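Long-range contacts in galactose mutarotase related enzyme (Lactobacillus casei, PDB 3Q1N), which probably binds carbohydrate and may act as an isomerase of the aldose 1-epimerase (galactose mutarotase) family: residues Pro106-Leu111 with Asn130-Ser135; Met136-Gly141 with Thr277-Gly282. One frame throughout, in Å; residues are numbered along the deposited sequence. Where two conformers were deposited one is given.

Contact 1 of 2, residues Pro106-Leu111 with Asn130-Ser135; sequences PFEYTL and NDDSKS
D132 meets the 106-111 backbone with one carboxylate oxygen and its own loop with the other. OD1 accepts the nearly straight bond from E108 N at 2.9 Å, met on the anti side. OD2 takes two donors: the backbone N of K134, which makes an Asx turn, and K134 NZ, in a 2.9 Å salt bridge. The K134 chain, bent at chi3 and chi4, brings NZ to P106 O as well, 2.8 Å away and nearly along the C=O axis. An alanine in place of D132 would probably leave E108 N without its acceptor and the K134 ammonium without its countercharge. Farther on, T110 OG1 donates to the syn lone pair of D131 OD2 at 2.7 Å, while D131 N, above the carbonyl plane of E108, bonds to E108 O. The F107 ring crosses K134 at about a right angle, CE1 lying 3.8 Å from K134 CB; it also crosses D132, ring and carboxylate planes 72° apart. N130 shapes the loop: OD1 accepts from D132 N in another Asx turn, and ND2 gives K134 O an almost linear bond. Y109 pairs with N130 (antiparallel, non-hydrogen-bonded); beyond it two successive Asx turns lead the chain out of strand 121-130, beside the start of strand 109-118.

Contact 2 of 2, residues Met136-Gly141 with Thr277-Gly282; sequences MPFALG and TTLSAG
F138 and T277 lie side by side and point the same way, from a hydrogen-bonded pair of two antiparallel strands. The F138 ring reaches its neighbours because CG sits in the crowded position between backbone N and carbonyl carbon (chi1 74°). From there CE1 comes to 3.7 Å from T277 CB and to 3.6 Å from L279 CD1, and the F138 and L279 side chains cross obliquely. M136, a selenomethionine, runs beside L279 in the same direction; its CG is anti to the backbone N, and the bend at chi3 turns the terminal methyl, so that CE stands 4.1 Å from L279 CD1. L279 thus offers one methyl to both partners, and V128 of strand 121-130 touches M136, F138 and L279 alike. P137 and T278 are on the other face, where P137 CB approaches T278 OG1. Lacking an N-H, proline fits this non-hydrogen-bonded position, which asks for no cross-strand donor. M136 and L279 exchange two backbone bonds, as do F138 and T277; between them P137 CA makes a CA-H...O contact of 3.2 Å with T277 O. A water 2.6 Å from T277 OG1 also bonds to F138 O, probably as donor. The chemistry is therefore divided: main-chain N-H and C=O groups of M136, F138, T277 and L279 pair within the ladder, aromatic and aliphatic groups fill the buried face, and the threonine hydroxyl at its margin is hydrated.

Overall arrangement
Contact 1 is partly buried and lies farther from the centre of the chain than contact 2, which is buried; their centres are about 8 Å apart. The two follow each other along the chain, the loop of 130-135 running directly into strand 136-147. Contact 1 sets this loop against the start of strand 109-118 in the nine-strand sheet, whereas contact 2 pairs two strands of the other large sheet. Carboxylates and a lysine dominate near the surface, regular backbone pairing and apolar groups farther in. N130 joins the two through ND2, which also bonds to L279 O, while F107 of contact 1 packs on M136 and P137 of contact 2.

Contact 1 of 2, residues Pro106-Leu111 with Asn130-Ser135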
ATOM      1  N   PRO A 106      20.701  -8.394  -0.955  1.00 14.92           N
ATOM      2  CA  PRO A 106      21.873  -8.732  -0.107  1.00 14.82           C
ATOM      3  C   PRO A 106      22.188  -7.666   0.942  1.00 14.82           C
ATOM      4  O   PRO A 106      23.300  -7.103   0.999  1.00 15.32           O
ATOM      5  CB  PRO A 106      22.986  -8.882  -1.149  1.00 15.21           C
ATOM      6  CG  PRO A 106      22.605  -7.924  -2.233  1.00 16.50           C
ATOM      7  CD  PRO A 106      21.102  -7.979  -2.311  1.00 14.48           C
ATOM      8  N   PHE A 107      21.159  -7.339   1.730  1.00 13.88           N
ATOM      9  CA  PHE A 107      21.239  -6.288   2.717  1.00 13.23           C
ATOM     10  C   PHE A 107      20.675  -6.758   4.031  1.00 13.38           C
ATOM     11  O   PHE A 107      19.589  -7.353   4.113  1.00 14.83           O
ATOM     12  CB  PHE A 107      20.440  -5.019   2.267  1.00 12.98           C
ATOM     13  CG  PHE A 107      20.914  -4.437   0.986  1.00 11.83           C
ATOM     14  CD1 PHE A 107      22.004  -3.591   0.959  1.00 12.39           C
ATOM     15  CD2 PHE A 107      20.291  -4.738  -0.228  1.00 14.04           C
ATOM     16  CE1 PHE A 107      22.478  -3.086  -0.233  1.00 12.66           C
ATOM     17  CE2 PHE A 107      20.762  -4.224  -1.401  1.00 14.08           C
ATOM     18  CZ  PHE A 107      21.867  -3.381  -1.392  1.00 13.07           C
ATOM     19  N   GLU A 108      21.408  -6.443   5.097  1.00 13.30           N
ATOM     20  CA  GLU A 108      20.834  -6.418   6.424  1.00 12.94           C
ATOM     21  C   GLU A 108      19.935  -5.197   6.607  1.00 12.70           C
ATOM     22  O   GLU A 108      20.275  -4.067   6.223  1.00 12.11           O
ATOM     23  CB  GLU A 108      21.929  -6.494   7.508  1.00 13.12           C
ATOM     24  CG  GLU A 108      22.811  -7.712   7.342  1.00 13.62           C
ATOM     25  CD  GLU A 108      23.632  -8.032   8.558  1.00 16.30           C
ATOM     26  OE1 GLU A 108      23.799  -7.172   9.428  1.00 14.97           O
ATOM     27  OE2 GLU A 108      24.153  -9.185   8.615  1.00 17.15           O
ATOM     28  N   TYR A 109      18.738  -5.449   7.139  1.00 13.11           N
ATOM     29  CA  TYR A 109      17.758  -4.391   7.325  1.00 12.57           C
ATOM     30  C   TYR A 109      16.927  -4.595   8.548  1.00 12.76           C
ATOM     31  O   TYR A 109      16.797  -5.731   9.055  1.00 12.91           O
ATOM     32  CB  TYR A 109      16.842  -4.250   6.077  1.00 13.26           C
ATOM     33  CG  TYR A 109      15.850  -5.408   5.878  1.00 12.11           C
ATOM     34  CD1 TYR A 109      14.621  -5.442   6.578  1.00 13.31           C
ATOM     35  CD2 TYR A 109      16.160  -6.494   5.042  1.00 12.65           C
ATOM     36  CE1 TYR A 109      13.751  -6.483   6.394  1.00 13.49           C
ATOM     37  CE2 TYR A 109      15.296  -7.550   4.877  1.00 12.96           C
ATOM     38  CZ  TYR A 109      14.090  -7.552   5.542  1.00 13.83           C
ATOM     39  OH  TYR A 109      13.199  -8.622   5.392  1.00 14.09           O
ATOM     40  N   THR A 110      16.299  -3.505   8.970  1.00 13.25           N
ATOM     41  CA  THR A 110      15.203  -3.587   9.932  1.00 13.55           C
ATOM     42  C   THR A 110      14.000  -2.880   9.328  1.00 13.99           C
ATOM     43  O   THR A 110      14.129  -1.802   8.777  1.00 13.83           O
ATOM     44  CB  THR A 110      15.527  -2.957  11.273  1.00 14.04           C
ATOM     45  OG1 THR A 110      16.691  -3.561  11.841  1.00 14.78           O
ATOM     46  CG2 THR A 110      14.353  -3.144  12.267  1.00 14.64           C
ATOM     47  N   LEU A 111      12.832  -3.538   9.387  1.00 14.00           N
ATOM     48  CA  LEU A 111      11.595  -2.924   9.005  1.00 14.12           C
ATOM     49  C   LEU A 111      10.696  -2.978  10.208  1.00 14.41           C
ATOM     50  O   LEU A 111      10.307  -4.053  10.644  1.00 14.72           O
ATOM     51  CB  LEU A 111      10.964  -3.653   7.799  1.00 13.88           C
ATOM     52  CG  LEU A 111       9.581  -3.213   7.376  1.00 15.92           C
ATOM     53  CD1 LEU A 111       9.582  -1.700   7.028  1.00 17.83           C
ATOM     54  CD2 LEU A 111       9.098  -4.089   6.179  1.00 16.86           C
ATOM     55  N   ASN A 130      18.701   0.731   7.223  1.00 12.45           N
ATOM     56  CA  ASN A 130      19.791   0.054   6.506  1.00 12.96           C
ATOM     57  C   ASN A 130      20.815  -0.399   7.536  1.00 12.86           C
ATOM     58  O   ASN A 130      21.619   0.401   8.006  1.00 14.71           O
ATOM     59  CB  ASN A 130      20.438   0.986   5.455  1.00 12.28           C
ATOM     60  CG  ASN A 130      21.554   0.298   4.709  1.00 12.29           C
ATOM     61  OD1 ASN A 130      21.708  -0.924   4.889  1.00 12.32           O
ATOM     62  ND2 ASN A 130      22.343   1.042   3.892  1.00 11.25           N
ATOM     63  N   ASP A 131      20.808  -1.676   7.874  1.00 13.27           N
ATOM     64  CA  ASP A 131      21.757  -2.221   8.816  1.00 13.44           C
ATOM     65  C   ASP A 131      23.029  -2.752   8.133  1.00 13.98           C
ATOM     66  O   ASP A 131      23.902  -3.290   8.806  1.00 14.68           O
ATOM     67  CB  ASP A 131      21.131  -3.357   9.636  1.00 13.76           C
ATOM     68  CG  ASP A 131      20.034  -2.886  10.569  1.00 15.10           C
ATOM     69  OD1 ASP A 131      20.105  -1.737  11.089  1.00 17.20           O
ATOM     70  OD2 ASP A 131      19.143  -3.713  10.798  1.00 16.18           O
ATOM     71  N   ASP A 132      23.171  -2.508   6.843  1.00 12.97           N
ATOM     72  CA  ASP A 132      24.289  -3.018   6.058  1.00 13.26           C
ATOM     73  C   ASP A 132      25.373  -1.932   5.949  1.00 13.92           C
ATOM     74  O   ASP A 132      25.156  -0.757   6.239  1.00 14.65           O
ATOM     75  CB  ASP A 132      23.790  -3.319   4.635  1.00 12.81           C
ATOM     76  CG  ASP A 132      24.463  -4.512   4.030  1.00 12.89           C
ATOM     77  OD1 ASP A 132      24.081  -5.668   4.350  1.00 13.53           O
ATOM     78  OD2 ASP A 132      25.427  -4.307   3.284  1.00 13.73           O
ATOM     79  N   SER A 133      26.559  -2.353   5.520  1.00 14.53           N
ATOM     80  CA  SER A 133      27.635  -1.437   5.137  0.50 14.48           C
ATOM     81  C   SER A 133      27.437  -0.885   3.724  1.00 14.59           C
ATOM     82  O   SER A 133      27.975   0.147   3.386  1.00 13.75           O
ATOM     83  CB  SER A 133      29.002  -2.149   5.212  0.50 15.13           C
ATOM     84  OG  SER A 133      29.075  -3.205   4.276  0.50 14.53           O
ATOM     85  N   LYS A 134      26.685  -1.605   2.905  1.00 13.77           N
ATOM     86  CA  LYS A 134      26.422  -1.177   1.542  1.00 13.77           C
ATOM     87  C   LYS A 134      25.258  -0.198   1.540  1.00 13.84           C
ATOM     88  O   LYS A 134      24.398  -0.273   2.407  1.00 15.12           O
ATOM     89  CB  LYS A 134      26.055  -2.365   0.635  1.00 13.52           C
ATOM     90  CG  LYS A 134      27.192  -3.370   0.500  1.00 13.90           C
ATOM     91  CD  LYS A 134      26.816  -4.417  -0.555  1.00 15.88           C
ATOM     92  CE  LYS A 134      25.657  -5.332  -0.195  1.00 15.84           C
ATOM     93  NZ  LYS A 134      25.873  -6.090   1.100  1.00 15.27           N
ATOM     94  N   SER A 135      25.214   0.650   0.516  1.00 13.65           N
ATOM     95  CA  SER A 135      24.069   1.546   0.284  1.00 13.66           C
ATOM     96  C   SER A 135      22.866   0.719  -0.124  1.00 13.10           C
ATOM     97  O   SER A 135      22.976  -0.075  -1.027  1.00 13.33           O
ATOM     98  CB  SER A 135      24.417   2.528  -0.810  1.00 13.98           C
ATOM     99  OG  SER A 135      25.580   3.307  -0.435  1.00 15.80           O
TER

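Contact 2 of 2, residues Met136-Gly141 with Thr277-Gly282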
HETATM    1  N   MSE A 136      21.724   0.923   0.542  1.00 12.13           N
HETATM    2  CA  MSE A 136      20.522   0.073   0.367  1.00 12.69           C
HETATM    3  C   MSE A 136      19.390   0.834  -0.314  1.00 12.81           C
HETATM    4  O   MSE A 136      18.826   1.772   0.243  1.00 12.12           O
HETATM    5  CB  MSE A 136      20.064  -0.449   1.708  1.00 12.85           C
HETATM    6  CG  MSE A 136      18.859  -1.410   1.622  1.00 12.54           C
HETATM    7 SE   MSE A 136      18.203  -2.087   3.292  0.75 10.61          SE
HETATM    8  CE  MSE A 136      16.975  -0.674   3.667  1.00 13.90           C
ATOM      9  N   PRO A 137      19.015   0.394  -1.516  1.00 12.64           N
ATOM     10  CA  PRO A 137      17.894   1.006  -2.228  1.00 12.86           C
ATOM     11  C   PRO A 137      16.630   0.194  -1.925  1.00 13.12           C
ATOM     12  O   PRO A 137      16.678  -1.016  -1.865  1.00 12.29           O
ATOM     13  CB  PRO A 137      18.315   0.914  -3.676  1.00 13.12           C
ATOM     14  CG  PRO A 137      19.150  -0.422  -3.709  1.00 13.32           C
ATOM     15  CD  PRO A 137      19.712  -0.635  -2.327  1.00 12.91           C
ATOM     16  N   PHE A 138      15.504   0.889  -1.740  1.00 12.63           N
ATOM     17  CA  PHE A 138      14.253   0.168  -1.454  1.00 12.74           C
ATOM     18  C   PHE A 138      13.044   0.988  -1.843  1.00 12.63           C
ATOM     19  O   PHE A 138      13.124   2.205  -2.059  1.00 13.11           O
ATOM     20  CB  PHE A 138      14.145  -0.158   0.057  1.00 12.28           C
ATOM     21  CG  PHE A 138      13.817   1.041   0.894  1.00 11.84           C
ATOM     22  CD1 PHE A 138      14.814   1.931   1.297  1.00 11.79           C
ATOM     23  CD2 PHE A 138      12.523   1.344   1.190  1.00 11.98           C
ATOM     24  CE1 PHE A 138      14.504   3.092   1.934  1.00 14.04           C
ATOM     25  CE2 PHE A 138      12.174   2.509   1.865  1.00 14.14           C
ATOM     26  CZ  PHE A 138      13.200   3.403   2.267  1.00 14.25           C
ATOM     27  N   ALA A 139      11.929   0.267  -1.969  1.00 12.42           N
ATOM     28  CA  ALA A 139      10.594   0.852  -2.001  1.00 12.49           C
ATOM     29  C   ALA A 139       9.767   0.291  -0.858  1.00 12.27           C
ATOM     30  O   ALA A 139      10.005  -0.819  -0.390  1.00 12.92           O
ATOM     31  CB  ALA A 139       9.870   0.574  -3.376  1.00 12.12           C
ATOM     32  N   LEU A 140       8.789   1.064  -0.398  1.00 12.38           N
ATOM     33  CA  LEU A 140       7.888   0.603   0.676  0.50 13.13           C
ATOM     34  C   LEU A 140       6.478   1.043   0.340  1.00 13.30           C
ATOM     35  O   LEU A 140       6.242   2.216   0.041  1.00 13.17           O
ATOM     36  CB  LEU A 140       8.305   1.192   2.038  0.50 13.25           C
ATOM     37  CG  LEU A 140       7.463   0.711   3.246  0.50 14.29           C
ATOM     38  CD1 LEU A 140       6.162   1.445   3.419  0.50 14.65           C
ATOM     39  CD2 LEU A 140       7.190  -0.757   3.147  0.50 14.30           C
ATOM     40  N   GLY A 141       5.539   0.109   0.371  1.00 14.30           N
ATOM     41  CA  GLY A 141       4.126   0.452   0.173  1.00 14.53           C
ATOM     42  C   GLY A 141       3.224  -0.333   1.118  1.00 14.07           C
ATOM     43  O   GLY A 141       3.656  -1.298   1.777  1.00 14.02           O
ATOM     44  N   THR A 277      14.357   4.841  -2.880  1.00 12.97           N
ATOM     45  CA  THR A 277      15.153   5.597  -1.939  1.00 13.28           C
ATOM     46  C   THR A 277      16.428   4.804  -1.629  1.00 12.86           C
ATOM     47  O   THR A 277      16.337   3.630  -1.311  1.00 13.18           O
ATOM     48  CB  THR A 277      14.399   5.794  -0.631  1.00 13.91           C
ATOM     49  OG1 THR A 277      13.150   6.449  -0.875  1.00 15.17           O
ATOM     50  CG2 THR A 277      15.233   6.677   0.382  1.00 14.92           C
ATOM     51  N   THR A 278      17.588   5.459  -1.722  1.00 13.14           N
ATOM     52  CA  THR A 278      18.865   4.846  -1.344  1.00 13.70           C
ATOM     53  C   THR A 278      19.332   5.354   0.018  1.00 13.82           C
ATOM     54  O   THR A 278      19.578   6.534   0.202  1.00 14.44           O
ATOM     55  CB  THR A 278      19.981   5.036  -2.392  1.00 14.36           C
ATOM     56  OG1 THR A 278      19.548   4.479  -3.655  1.00 14.36           O
ATOM     57  CG2 THR A 278      21.306   4.318  -1.936  1.00 14.09           C
ATOM     58  N   LEU A 279      19.419   4.457   0.963  1.00 13.25           N
ATOM     59  CA  LEU A 279      19.930   4.800   2.292  1.00 13.22           C
ATOM     60  C   LEU A 279      21.405   4.534   2.427  1.00 13.33           C
ATOM     61  O   LEU A 279      21.910   3.470   2.073  1.00 12.98           O
ATOM     62  CB  LEU A 279      19.160   3.999   3.342  1.00 13.12           C
ATOM     63  CG  LEU A 279      17.716   4.438   3.638  1.00 13.96           C
ATOM     64  CD1 LEU A 279      17.015   3.372   4.544  1.00 13.90           C
ATOM     65  CD2 LEU A 279      17.648   5.828   4.232  1.00 15.51           C
ATOM     66  N   SER A 280      22.132   5.524   2.941  1.00 13.81           N
ATOM     67  CA  SER A 280      23.487   5.332   3.409  1.00 14.42           C
ATOM     68  C   SER A 280      23.586   4.275   4.520  1.00 14.62           C
ATOM     69  O   SER A 280      22.569   3.915   5.163  1.00 14.18           O
ATOM     70  CB  SER A 280      24.059   6.682   3.888  1.00 13.86           C
ATOM     71  OG  SER A 280      24.115   7.623   2.821  1.00 16.34           O
ATOM     72  N   ALA A 281      24.786   3.705   4.694  1.00 14.04           N
ATOM     73  CA  ALA A 281      24.983   2.724   5.757  1.00 14.54           C
ATOM     74  C   ALA A 281      24.501   3.257   7.101  1.00 14.69           C
ATOM     75  O   ALA A 281      24.895   4.362   7.502  1.00 15.28           O
ATOM     76  CB  ALA A 281      26.430   2.317   5.876  1.00 14.07           C
ATOM     77  N   GLY A 282      23.653   2.485   7.778  1.00 14.18           N
ATOM     78  CA  GLY A 282      23.112   2.832   9.070  1.00 14.52           C
ATOM     79  C   GLY A 282      22.017   3.880   9.094  1.00 14.93           C
ATOM     80  O   GLY A 282      21.495   4.189  10.176  1.00 16.30           O
TER
HETATM   81  O   HOH W   1      11.419   4.597  -1.453  1.00 20.94           O